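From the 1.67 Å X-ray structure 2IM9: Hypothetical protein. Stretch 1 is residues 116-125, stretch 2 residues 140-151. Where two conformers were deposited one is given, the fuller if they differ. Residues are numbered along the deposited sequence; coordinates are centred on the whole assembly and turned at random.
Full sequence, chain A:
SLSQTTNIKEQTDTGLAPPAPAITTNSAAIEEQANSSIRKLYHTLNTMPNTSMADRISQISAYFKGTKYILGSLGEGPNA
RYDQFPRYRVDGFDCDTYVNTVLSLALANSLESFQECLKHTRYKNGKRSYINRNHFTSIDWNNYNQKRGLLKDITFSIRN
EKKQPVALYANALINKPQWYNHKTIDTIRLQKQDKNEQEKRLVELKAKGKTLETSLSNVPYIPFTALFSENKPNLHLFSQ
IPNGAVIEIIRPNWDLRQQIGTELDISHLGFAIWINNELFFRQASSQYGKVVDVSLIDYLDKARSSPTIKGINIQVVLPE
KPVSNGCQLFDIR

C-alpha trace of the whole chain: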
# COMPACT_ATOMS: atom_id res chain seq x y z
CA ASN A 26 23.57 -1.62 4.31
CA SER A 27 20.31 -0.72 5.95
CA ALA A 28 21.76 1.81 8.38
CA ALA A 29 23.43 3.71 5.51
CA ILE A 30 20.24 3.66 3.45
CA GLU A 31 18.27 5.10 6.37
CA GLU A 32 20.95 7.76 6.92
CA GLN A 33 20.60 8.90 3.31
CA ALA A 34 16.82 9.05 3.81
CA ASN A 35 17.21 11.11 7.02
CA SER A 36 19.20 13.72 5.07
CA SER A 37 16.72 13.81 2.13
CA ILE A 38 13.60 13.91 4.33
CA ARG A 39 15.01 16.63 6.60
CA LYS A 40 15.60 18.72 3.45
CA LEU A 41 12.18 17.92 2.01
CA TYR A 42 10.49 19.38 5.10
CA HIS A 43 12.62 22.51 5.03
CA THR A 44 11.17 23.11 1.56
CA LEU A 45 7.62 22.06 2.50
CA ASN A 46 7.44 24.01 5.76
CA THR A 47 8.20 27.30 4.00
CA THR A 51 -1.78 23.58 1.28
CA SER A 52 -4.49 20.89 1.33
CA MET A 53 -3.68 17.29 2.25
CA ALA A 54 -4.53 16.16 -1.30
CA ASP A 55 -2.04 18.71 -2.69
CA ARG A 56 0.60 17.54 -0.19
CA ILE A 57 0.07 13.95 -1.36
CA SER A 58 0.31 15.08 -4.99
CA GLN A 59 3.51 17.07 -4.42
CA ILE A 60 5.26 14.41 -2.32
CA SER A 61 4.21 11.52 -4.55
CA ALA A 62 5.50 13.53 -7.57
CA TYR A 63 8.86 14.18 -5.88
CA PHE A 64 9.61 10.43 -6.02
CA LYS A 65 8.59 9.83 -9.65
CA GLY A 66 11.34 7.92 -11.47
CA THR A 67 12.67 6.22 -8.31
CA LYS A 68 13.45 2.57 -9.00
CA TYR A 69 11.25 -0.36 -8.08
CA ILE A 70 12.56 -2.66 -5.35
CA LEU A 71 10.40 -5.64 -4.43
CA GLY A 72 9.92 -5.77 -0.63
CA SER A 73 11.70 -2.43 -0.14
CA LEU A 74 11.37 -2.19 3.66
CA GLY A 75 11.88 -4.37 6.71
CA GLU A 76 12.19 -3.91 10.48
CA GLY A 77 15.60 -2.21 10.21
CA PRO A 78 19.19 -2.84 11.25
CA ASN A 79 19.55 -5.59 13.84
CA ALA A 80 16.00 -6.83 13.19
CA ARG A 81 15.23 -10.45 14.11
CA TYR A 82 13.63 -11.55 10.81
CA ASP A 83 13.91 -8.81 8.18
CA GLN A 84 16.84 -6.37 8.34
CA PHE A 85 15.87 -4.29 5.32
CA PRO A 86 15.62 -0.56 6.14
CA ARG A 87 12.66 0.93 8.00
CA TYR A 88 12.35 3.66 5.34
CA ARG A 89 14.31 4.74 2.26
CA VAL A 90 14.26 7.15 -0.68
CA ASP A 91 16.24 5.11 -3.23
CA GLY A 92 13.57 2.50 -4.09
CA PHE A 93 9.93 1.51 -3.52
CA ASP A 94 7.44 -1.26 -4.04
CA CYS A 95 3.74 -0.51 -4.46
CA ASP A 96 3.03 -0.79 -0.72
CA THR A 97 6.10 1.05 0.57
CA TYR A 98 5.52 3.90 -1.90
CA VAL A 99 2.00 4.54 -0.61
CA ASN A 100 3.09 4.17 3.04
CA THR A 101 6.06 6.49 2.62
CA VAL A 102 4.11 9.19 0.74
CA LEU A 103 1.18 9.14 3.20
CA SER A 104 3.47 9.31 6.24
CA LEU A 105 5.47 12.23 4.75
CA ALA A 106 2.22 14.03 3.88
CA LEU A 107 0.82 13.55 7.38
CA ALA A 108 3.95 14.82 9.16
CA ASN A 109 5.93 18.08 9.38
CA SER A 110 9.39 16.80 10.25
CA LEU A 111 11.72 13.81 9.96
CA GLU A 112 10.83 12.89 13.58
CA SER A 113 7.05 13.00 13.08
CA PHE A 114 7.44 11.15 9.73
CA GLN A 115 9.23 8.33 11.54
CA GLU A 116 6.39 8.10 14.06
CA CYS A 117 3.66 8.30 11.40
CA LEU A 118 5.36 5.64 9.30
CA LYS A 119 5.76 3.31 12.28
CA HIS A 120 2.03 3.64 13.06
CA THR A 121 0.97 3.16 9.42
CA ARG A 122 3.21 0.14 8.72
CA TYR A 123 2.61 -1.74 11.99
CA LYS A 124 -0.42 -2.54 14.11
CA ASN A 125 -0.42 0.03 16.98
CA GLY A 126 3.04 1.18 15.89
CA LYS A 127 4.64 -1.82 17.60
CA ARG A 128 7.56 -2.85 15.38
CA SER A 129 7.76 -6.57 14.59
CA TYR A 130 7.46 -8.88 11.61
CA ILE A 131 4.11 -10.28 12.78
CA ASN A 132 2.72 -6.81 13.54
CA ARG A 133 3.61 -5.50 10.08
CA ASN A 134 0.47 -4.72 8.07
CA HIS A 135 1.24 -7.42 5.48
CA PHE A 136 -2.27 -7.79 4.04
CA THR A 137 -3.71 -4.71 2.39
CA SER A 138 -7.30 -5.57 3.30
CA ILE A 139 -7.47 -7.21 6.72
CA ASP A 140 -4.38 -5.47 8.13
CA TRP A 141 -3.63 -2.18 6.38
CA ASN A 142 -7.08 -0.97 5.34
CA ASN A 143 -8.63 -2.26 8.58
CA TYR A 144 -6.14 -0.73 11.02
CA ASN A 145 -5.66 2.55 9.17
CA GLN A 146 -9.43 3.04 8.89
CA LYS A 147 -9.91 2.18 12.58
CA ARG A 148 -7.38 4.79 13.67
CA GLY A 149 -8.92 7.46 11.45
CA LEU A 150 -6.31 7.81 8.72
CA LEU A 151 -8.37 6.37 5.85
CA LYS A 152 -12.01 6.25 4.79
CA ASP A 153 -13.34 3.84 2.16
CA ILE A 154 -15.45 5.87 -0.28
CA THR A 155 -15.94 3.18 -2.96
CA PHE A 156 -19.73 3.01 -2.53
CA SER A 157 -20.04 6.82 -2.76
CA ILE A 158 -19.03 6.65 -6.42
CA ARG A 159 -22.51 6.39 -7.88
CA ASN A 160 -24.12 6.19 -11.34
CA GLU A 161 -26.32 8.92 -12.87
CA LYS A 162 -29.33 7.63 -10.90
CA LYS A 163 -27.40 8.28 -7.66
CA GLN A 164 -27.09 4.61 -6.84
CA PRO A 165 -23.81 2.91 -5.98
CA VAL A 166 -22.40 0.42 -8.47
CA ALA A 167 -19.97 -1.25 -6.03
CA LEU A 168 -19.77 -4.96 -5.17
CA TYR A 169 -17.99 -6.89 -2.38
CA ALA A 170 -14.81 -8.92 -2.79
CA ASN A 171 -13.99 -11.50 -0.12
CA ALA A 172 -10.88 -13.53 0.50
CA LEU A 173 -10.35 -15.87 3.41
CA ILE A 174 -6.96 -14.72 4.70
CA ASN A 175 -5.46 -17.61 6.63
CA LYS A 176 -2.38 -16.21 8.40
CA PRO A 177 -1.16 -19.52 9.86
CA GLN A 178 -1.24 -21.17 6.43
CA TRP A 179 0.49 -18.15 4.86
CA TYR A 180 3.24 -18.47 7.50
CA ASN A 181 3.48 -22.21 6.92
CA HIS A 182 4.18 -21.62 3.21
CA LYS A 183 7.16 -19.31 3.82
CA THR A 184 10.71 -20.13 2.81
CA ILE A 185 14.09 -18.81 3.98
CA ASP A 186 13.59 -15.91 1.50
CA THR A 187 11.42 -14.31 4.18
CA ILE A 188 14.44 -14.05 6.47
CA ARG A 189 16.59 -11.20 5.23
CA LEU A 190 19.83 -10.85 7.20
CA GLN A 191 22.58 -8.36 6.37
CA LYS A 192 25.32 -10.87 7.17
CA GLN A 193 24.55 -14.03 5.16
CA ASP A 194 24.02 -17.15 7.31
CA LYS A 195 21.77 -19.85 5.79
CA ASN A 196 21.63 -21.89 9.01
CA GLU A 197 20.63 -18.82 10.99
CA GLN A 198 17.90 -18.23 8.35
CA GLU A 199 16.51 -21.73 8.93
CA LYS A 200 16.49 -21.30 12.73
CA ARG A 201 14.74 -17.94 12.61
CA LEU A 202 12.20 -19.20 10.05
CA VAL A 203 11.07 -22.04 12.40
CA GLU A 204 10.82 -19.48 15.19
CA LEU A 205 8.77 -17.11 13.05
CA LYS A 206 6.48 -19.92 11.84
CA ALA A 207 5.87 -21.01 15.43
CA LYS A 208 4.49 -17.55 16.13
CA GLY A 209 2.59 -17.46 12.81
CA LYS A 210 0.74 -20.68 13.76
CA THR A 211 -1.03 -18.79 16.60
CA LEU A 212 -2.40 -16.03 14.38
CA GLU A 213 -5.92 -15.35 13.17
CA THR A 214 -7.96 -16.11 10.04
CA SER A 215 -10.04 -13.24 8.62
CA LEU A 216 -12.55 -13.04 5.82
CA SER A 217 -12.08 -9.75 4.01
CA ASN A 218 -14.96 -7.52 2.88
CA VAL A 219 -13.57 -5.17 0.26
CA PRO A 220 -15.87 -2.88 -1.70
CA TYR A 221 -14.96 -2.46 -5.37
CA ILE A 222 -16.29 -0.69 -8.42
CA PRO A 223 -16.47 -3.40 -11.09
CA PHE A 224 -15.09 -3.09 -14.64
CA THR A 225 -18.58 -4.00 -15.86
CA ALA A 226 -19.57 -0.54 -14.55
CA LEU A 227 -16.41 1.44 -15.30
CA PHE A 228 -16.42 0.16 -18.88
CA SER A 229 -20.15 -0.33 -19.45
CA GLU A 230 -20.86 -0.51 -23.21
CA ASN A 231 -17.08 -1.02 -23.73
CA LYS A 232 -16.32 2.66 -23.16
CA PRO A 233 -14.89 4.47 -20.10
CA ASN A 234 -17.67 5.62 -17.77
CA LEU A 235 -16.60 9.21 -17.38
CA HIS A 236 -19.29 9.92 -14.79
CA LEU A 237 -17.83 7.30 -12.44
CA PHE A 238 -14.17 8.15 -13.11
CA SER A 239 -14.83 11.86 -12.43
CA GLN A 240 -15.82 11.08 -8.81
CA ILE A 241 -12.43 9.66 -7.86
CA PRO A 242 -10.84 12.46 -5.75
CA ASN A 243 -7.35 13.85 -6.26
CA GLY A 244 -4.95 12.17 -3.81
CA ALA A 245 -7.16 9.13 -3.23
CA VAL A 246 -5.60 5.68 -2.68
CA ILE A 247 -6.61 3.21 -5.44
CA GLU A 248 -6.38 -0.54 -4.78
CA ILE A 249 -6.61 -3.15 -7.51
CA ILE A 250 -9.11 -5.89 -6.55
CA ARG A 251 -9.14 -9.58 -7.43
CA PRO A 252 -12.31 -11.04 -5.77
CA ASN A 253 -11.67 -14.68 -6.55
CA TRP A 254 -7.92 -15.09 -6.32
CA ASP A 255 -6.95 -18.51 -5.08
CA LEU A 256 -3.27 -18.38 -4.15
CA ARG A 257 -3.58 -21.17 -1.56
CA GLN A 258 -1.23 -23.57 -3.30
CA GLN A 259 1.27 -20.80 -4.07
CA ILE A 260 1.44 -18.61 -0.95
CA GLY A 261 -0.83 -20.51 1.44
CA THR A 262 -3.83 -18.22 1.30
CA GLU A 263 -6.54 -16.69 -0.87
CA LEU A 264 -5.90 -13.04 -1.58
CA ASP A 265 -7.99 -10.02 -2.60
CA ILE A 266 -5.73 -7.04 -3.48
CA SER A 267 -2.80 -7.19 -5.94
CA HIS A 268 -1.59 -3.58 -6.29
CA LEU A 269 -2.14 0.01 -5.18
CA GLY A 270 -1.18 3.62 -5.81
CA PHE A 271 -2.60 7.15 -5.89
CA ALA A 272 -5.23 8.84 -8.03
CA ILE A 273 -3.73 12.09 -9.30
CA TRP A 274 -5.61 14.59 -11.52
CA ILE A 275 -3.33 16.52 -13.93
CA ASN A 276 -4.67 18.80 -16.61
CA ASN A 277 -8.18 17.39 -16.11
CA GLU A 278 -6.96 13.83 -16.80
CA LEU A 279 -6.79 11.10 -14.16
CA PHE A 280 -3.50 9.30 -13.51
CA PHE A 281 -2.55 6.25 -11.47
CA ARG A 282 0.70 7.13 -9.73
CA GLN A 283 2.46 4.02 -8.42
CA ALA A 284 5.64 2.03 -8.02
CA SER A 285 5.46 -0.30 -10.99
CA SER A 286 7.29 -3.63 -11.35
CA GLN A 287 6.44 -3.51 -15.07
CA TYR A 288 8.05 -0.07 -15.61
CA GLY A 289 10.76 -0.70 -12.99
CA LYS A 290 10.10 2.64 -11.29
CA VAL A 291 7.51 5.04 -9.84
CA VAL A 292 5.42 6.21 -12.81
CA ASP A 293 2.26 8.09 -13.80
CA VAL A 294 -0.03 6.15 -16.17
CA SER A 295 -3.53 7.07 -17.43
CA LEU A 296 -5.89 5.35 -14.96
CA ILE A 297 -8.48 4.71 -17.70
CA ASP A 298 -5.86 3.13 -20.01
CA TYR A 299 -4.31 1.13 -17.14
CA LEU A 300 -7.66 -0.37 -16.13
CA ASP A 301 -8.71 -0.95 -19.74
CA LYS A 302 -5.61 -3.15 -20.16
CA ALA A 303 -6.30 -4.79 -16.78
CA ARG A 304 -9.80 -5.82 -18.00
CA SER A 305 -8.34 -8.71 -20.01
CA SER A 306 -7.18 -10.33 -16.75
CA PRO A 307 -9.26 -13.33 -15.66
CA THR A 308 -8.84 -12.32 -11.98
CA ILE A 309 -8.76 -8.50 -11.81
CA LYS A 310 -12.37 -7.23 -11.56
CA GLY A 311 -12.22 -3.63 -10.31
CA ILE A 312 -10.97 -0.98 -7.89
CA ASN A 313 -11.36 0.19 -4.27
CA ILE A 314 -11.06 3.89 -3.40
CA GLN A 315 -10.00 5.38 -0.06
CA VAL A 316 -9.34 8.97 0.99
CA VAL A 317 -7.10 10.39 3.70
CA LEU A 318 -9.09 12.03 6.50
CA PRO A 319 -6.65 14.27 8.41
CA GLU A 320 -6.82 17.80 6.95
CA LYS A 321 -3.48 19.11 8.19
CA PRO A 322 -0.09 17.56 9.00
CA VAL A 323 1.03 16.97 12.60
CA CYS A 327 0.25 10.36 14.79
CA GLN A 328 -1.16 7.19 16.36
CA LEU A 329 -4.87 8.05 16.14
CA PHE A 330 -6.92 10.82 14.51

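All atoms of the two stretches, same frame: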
# COMPACT_ATOMS: atom_id res chain seq x y z
N GLU A 116 7.47 8.55 13.19
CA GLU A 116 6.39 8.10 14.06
C GLU A 116 5.16 7.71 13.24
O GLU A 116 4.54 6.67 13.48
CB GLU A 116 6.04 9.22 15.03
CG GLU A 116 5.17 8.76 16.17
N CYS A 117 4.81 8.55 12.27
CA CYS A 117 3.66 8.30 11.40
C CYS A 117 3.86 7.01 10.60
O CYS A 117 2.93 6.21 10.44
CB CYS A 117 3.45 9.47 10.43
SG CYS A 117 2.77 11.00 11.16
N LEU A 118 5.07 6.83 10.10
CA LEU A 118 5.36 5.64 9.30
C LEU A 118 5.26 4.39 10.16
O LEU A 118 4.65 3.40 9.75
CB LEU A 118 6.74 5.72 8.63
CG LEU A 118 7.02 4.54 7.68
CD1 LEU A 118 6.04 4.52 6.49
CD2 LEU A 118 8.47 4.58 7.20
N LYS A 119 5.83 4.45 11.36
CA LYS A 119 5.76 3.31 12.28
C LYS A 119 4.29 2.93 12.53
O LYS A 119 3.92 1.75 12.45
CB LYS A 119 6.50 3.59 13.59
CG LYS A 119 6.65 2.35 14.48
CD LYS A 119 7.55 2.63 15.71
CE LYS A 119 6.95 3.63 16.67
NZ LYS A 119 7.95 4.01 17.73
N HIS A 120 3.43 3.93 12.78
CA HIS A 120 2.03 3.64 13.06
C HIS A 120 1.18 3.28 11.84
O HIS A 120 0.09 2.78 12.00
CB HIS A 120 1.38 4.79 13.85
CG HIS A 120 1.73 4.76 15.30
ND1 HIS A 120 2.88 5.33 15.79
CD2 HIS A 120 1.11 4.18 16.35
CE1 HIS A 120 2.94 5.13 17.10
NE2 HIS A 120 1.87 4.44 17.46
N THR A 121 1.69 3.53 10.63
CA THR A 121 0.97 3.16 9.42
C THR A 121 1.37 1.75 8.96
O THR A 121 0.53 1.00 8.44
CB THR A 121 1.23 4.20 8.27
OG1 THR A 121 0.87 5.51 8.72
CG2 THR A 121 0.37 3.89 7.07
N ARG A 122 2.65 1.41 9.18
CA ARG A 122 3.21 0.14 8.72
C ARG A 122 2.93 -1.02 9.65
O ARG A 122 2.86 -2.16 9.20
CB ARG A 122 4.73 0.23 8.56
CG ARG A 122 5.19 1.03 7.37
CD ARG A 122 6.73 0.83 7.23
NE ARG A 122 7.04 -0.52 6.75
CZ ARG A 122 8.06 -1.25 7.19
NH1 ARG A 122 8.88 -0.77 8.14
NH2 ARG A 122 8.26 -2.47 6.69
N TYR A 123 2.76 -0.71 10.95
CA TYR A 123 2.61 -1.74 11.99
C TYR A 123 1.36 -1.51 12.81
O TYR A 123 1.02 -0.39 13.14
CB TYR A 123 3.80 -1.73 12.94
CG TYR A 123 5.12 -2.00 12.26
CD1 TYR A 123 5.56 -3.31 12.07
CD2 TYR A 123 5.91 -0.96 11.81
CE1 TYR A 123 6.78 -3.57 11.42
CE2 TYR A 123 7.12 -1.19 11.17
CZ TYR A 123 7.54 -2.49 10.97
OH TYR A 123 8.74 -2.70 10.35
N LYS A 124 0.70 -2.60 13.17
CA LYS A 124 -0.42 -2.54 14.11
C LYS A 124 -0.01 -1.87 15.43
O LYS A 124 0.93 -2.32 16.09
CB LYS A 124 -0.95 -3.96 14.36
CG LYS A 124 -2.20 -4.01 15.21
CD LYS A 124 -2.50 -5.43 15.65
CE LYS A 124 -3.62 -5.45 16.68
NZ LYS A 124 -4.01 -6.86 17.02
N ASN A 125 -0.72 -0.80 15.79
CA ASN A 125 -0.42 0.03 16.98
C ASN A 125 1.00 0.58 17.08
O ASN A 125 1.47 0.92 18.19
CB ASN A 125 -0.80 -0.70 18.28
CG ASN A 125 -2.23 -1.19 18.28
OD1 ASN A 125 -3.15 -0.43 17.95
ND2 ASN A 125 -2.43 -2.46 18.63
N ASP A 140 -5.32 -6.20 7.28
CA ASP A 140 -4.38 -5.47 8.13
C ASP A 140 -4.40 -3.97 7.83
O ASP A 140 -4.84 -3.17 8.65
CB ASP A 140 -2.95 -5.97 7.96
CG ASP A 140 -2.75 -7.40 8.40
OD1 ASP A 140 -3.40 -7.85 9.38
OD2 ASP A 140 -1.91 -8.07 7.78
N TRP A 141 -3.92 -3.59 6.65
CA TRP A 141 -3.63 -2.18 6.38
C TRP A 141 -4.88 -1.33 6.30
O TRP A 141 -5.01 -0.32 7.03
CB TRP A 141 -2.81 -2.04 5.09
CG TRP A 141 -2.17 -0.68 4.89
CD1 TRP A 141 -1.02 -0.21 5.47
CD2 TRP A 141 -2.61 0.35 3.99
NE1 TRP A 141 -0.74 1.06 5.02
CE2 TRP A 141 -1.70 1.44 4.12
CE3 TRP A 141 -3.69 0.48 3.12
CZ2 TRP A 141 -1.83 2.62 3.39
CZ3 TRP A 141 -3.83 1.66 2.38
CH2 TRP A 141 -2.90 2.72 2.52
N ASN A 142 -5.81 -1.70 5.41
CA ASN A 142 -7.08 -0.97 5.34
C ASN A 142 -7.76 -0.96 6.71
O ASN A 142 -8.18 0.09 7.20
CB ASN A 142 -8.03 -1.61 4.33
CG ASN A 142 -7.65 -1.34 2.89
OD1 ASN A 142 -6.72 -0.59 2.58
ND2 ASN A 142 -8.41 -1.94 1.98
N ASN A 143 -7.89 -2.13 7.32
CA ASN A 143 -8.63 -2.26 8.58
C ASN A 143 -8.07 -1.35 9.68
O ASN A 143 -8.80 -0.52 10.25
CB ASN A 143 -8.64 -3.72 9.02
CG ASN A 143 -9.29 -3.91 10.37
OD1 ASN A 143 -10.48 -3.68 10.52
ND2 ASN A 143 -8.49 -4.32 11.35
N TYR A 144 -6.78 -1.48 9.93
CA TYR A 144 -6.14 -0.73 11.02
C TYR A 144 -6.05 0.76 10.74
O TYR A 144 -6.25 1.57 11.65
CB TYR A 144 -4.78 -1.33 11.39
CG TYR A 144 -4.90 -2.66 12.10
CD1 TYR A 144 -5.69 -2.78 13.25
CD2 TYR A 144 -4.26 -3.79 11.62
CE1 TYR A 144 -5.83 -4.00 13.90
CE2 TYR A 144 -4.40 -5.02 12.26
CZ TYR A 144 -5.19 -5.12 13.40
OH TYR A 144 -5.32 -6.31 14.05
N ASN A 145 -5.78 1.13 9.49
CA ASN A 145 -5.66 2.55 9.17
C ASN A 145 -7.01 3.26 9.08
O ASN A 145 -7.09 4.47 9.29
CB ASN A 145 -4.73 2.78 7.96
CG ASN A 145 -3.27 2.53 8.31
OD1 ASN A 145 -2.73 3.13 9.24
ND2 ASN A 145 -2.62 1.62 7.58
N GLN A 146 -8.07 2.50 8.81
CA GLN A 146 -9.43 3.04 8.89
C GLN A 146 -9.81 3.21 10.35
O GLN A 146 -10.31 4.27 10.76
CB GLN A 146 -10.43 2.15 8.17
CG GLN A 146 -10.40 2.28 6.65
CD GLN A 146 -11.05 1.10 5.93
OE1 GLN A 146 -10.91 0.93 4.70
NE2 GLN A 146 -11.74 0.25 6.69
N LYS A 147 -9.54 2.17 11.15
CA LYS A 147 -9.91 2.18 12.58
C LYS A 147 -9.29 3.35 13.33
O LYS A 147 -9.94 3.97 14.18
CB LYS A 147 -9.61 0.83 13.25
CG LYS A 147 -10.53 -0.31 12.79
CD LYS A 147 -11.63 -0.68 13.80
CE LYS A 147 -12.63 -1.69 13.21
NZ LYS A 147 -12.01 -2.99 12.75
N ARG A 148 -8.06 3.71 12.97
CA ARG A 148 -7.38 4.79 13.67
C ARG A 148 -7.60 6.17 13.04
O ARG A 148 -7.05 7.18 13.48
CB ARG A 148 -5.91 4.47 13.84
CG ARG A 148 -5.10 4.62 12.60
CD ARG A 148 -3.75 4.05 12.86
NE ARG A 148 -2.88 4.32 11.73
CZ ARG A 148 -2.06 5.36 11.64
NH1 ARG A 148 -1.98 6.22 12.64
NH2 ARG A 148 -1.31 5.51 10.55
N GLY A 149 -8.44 6.20 12.00
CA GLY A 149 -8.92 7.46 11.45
C GLY A 149 -8.05 8.10 10.39
O GLY A 149 -8.22 9.28 10.08
N LEU A 150 -7.13 7.32 9.82
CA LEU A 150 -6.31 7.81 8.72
C LEU A 150 -7.04 7.74 7.37
O LEU A 150 -6.99 8.71 6.58
CB LEU A 150 -4.98 7.04 8.64
CG LEU A 150 -4.08 7.43 7.46
CD1 LEU A 150 -3.76 8.92 7.48
CD2 LEU A 150 -2.79 6.60 7.46
N LEU A 151 -7.71 6.62 7.13
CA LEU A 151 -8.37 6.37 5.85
C LEU A 151 -9.88 6.21 6.00
O LEU A 151 -10.38 5.78 7.05
CB LEU A 151 -7.82 5.09 5.20
CG LEU A 151 -6.31 5.03 4.97
CD1 LEU A 151 -5.89 3.62 4.53
CD2 LEU A 151 -5.87 6.08 3.95

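The contact joins the C-terminal end of helix 116-122 and the residues just beyond it to helix 140-147 and the turn that closes it. The axes come no nearer than 10.3 Å, with 124° between their directions, so side chains must span the gap.

At a helix C-terminus the last carbonyls lack amide partners from a following turn. That of Thr-121 is met from across the contact: Asn-145 ND2 donates to Thr-121 O at 3.3 Å, a weak bond by length although nearly straight at 174°. Asn-145 ND2 also makes a weak bond within its own helix, 3.1 Å to Trp-141 O. Asparagine suits this place because its amide offers donor and acceptor together: OD1 of Asn-145 receives Arg-148 NE at 2.8 Å and Arg-148 NH2 at 3.1 Å. Thus held, and with NH1 bonded elsewhere in the structure, the guanidinium lies against the first helix. His-120 O sits over its face, 3.4 Å from Arg-148 NE, where the angle is too poor for a hydrogen bond. Thr-121 OG1 lies near the guanidinium plane, only 2.8 Å from Arg-148 NH2, yet again the angle is poor; the hydroxyl instead donates to Cys-117 O at 2.8 Å, the usual recourse of a threonine within a helix. The ring nitrogen ND1 of His-120 is likewise served locally, donating to Glu-116 O at 3.1 Å.

Trp-141 adds packing, its CD1 lying 3.6 Å from Thr-121 O, while its indole nitrogen is satisfied elsewhere in the structure.

At the more exposed margin, Lys-124 runs fully extended along Tyr-144. Lys-124 CG stands 3.8 Å from the centroid of the Tyr-144 ring, 15° off the normal, a CH-pi contact, and Lys-124 NZ donates weakly to Tyr-144 OH at 3.3 Å. Lysine suits the site, pairing a long aliphatic chain for the ring face with an amine for the hydroxyl.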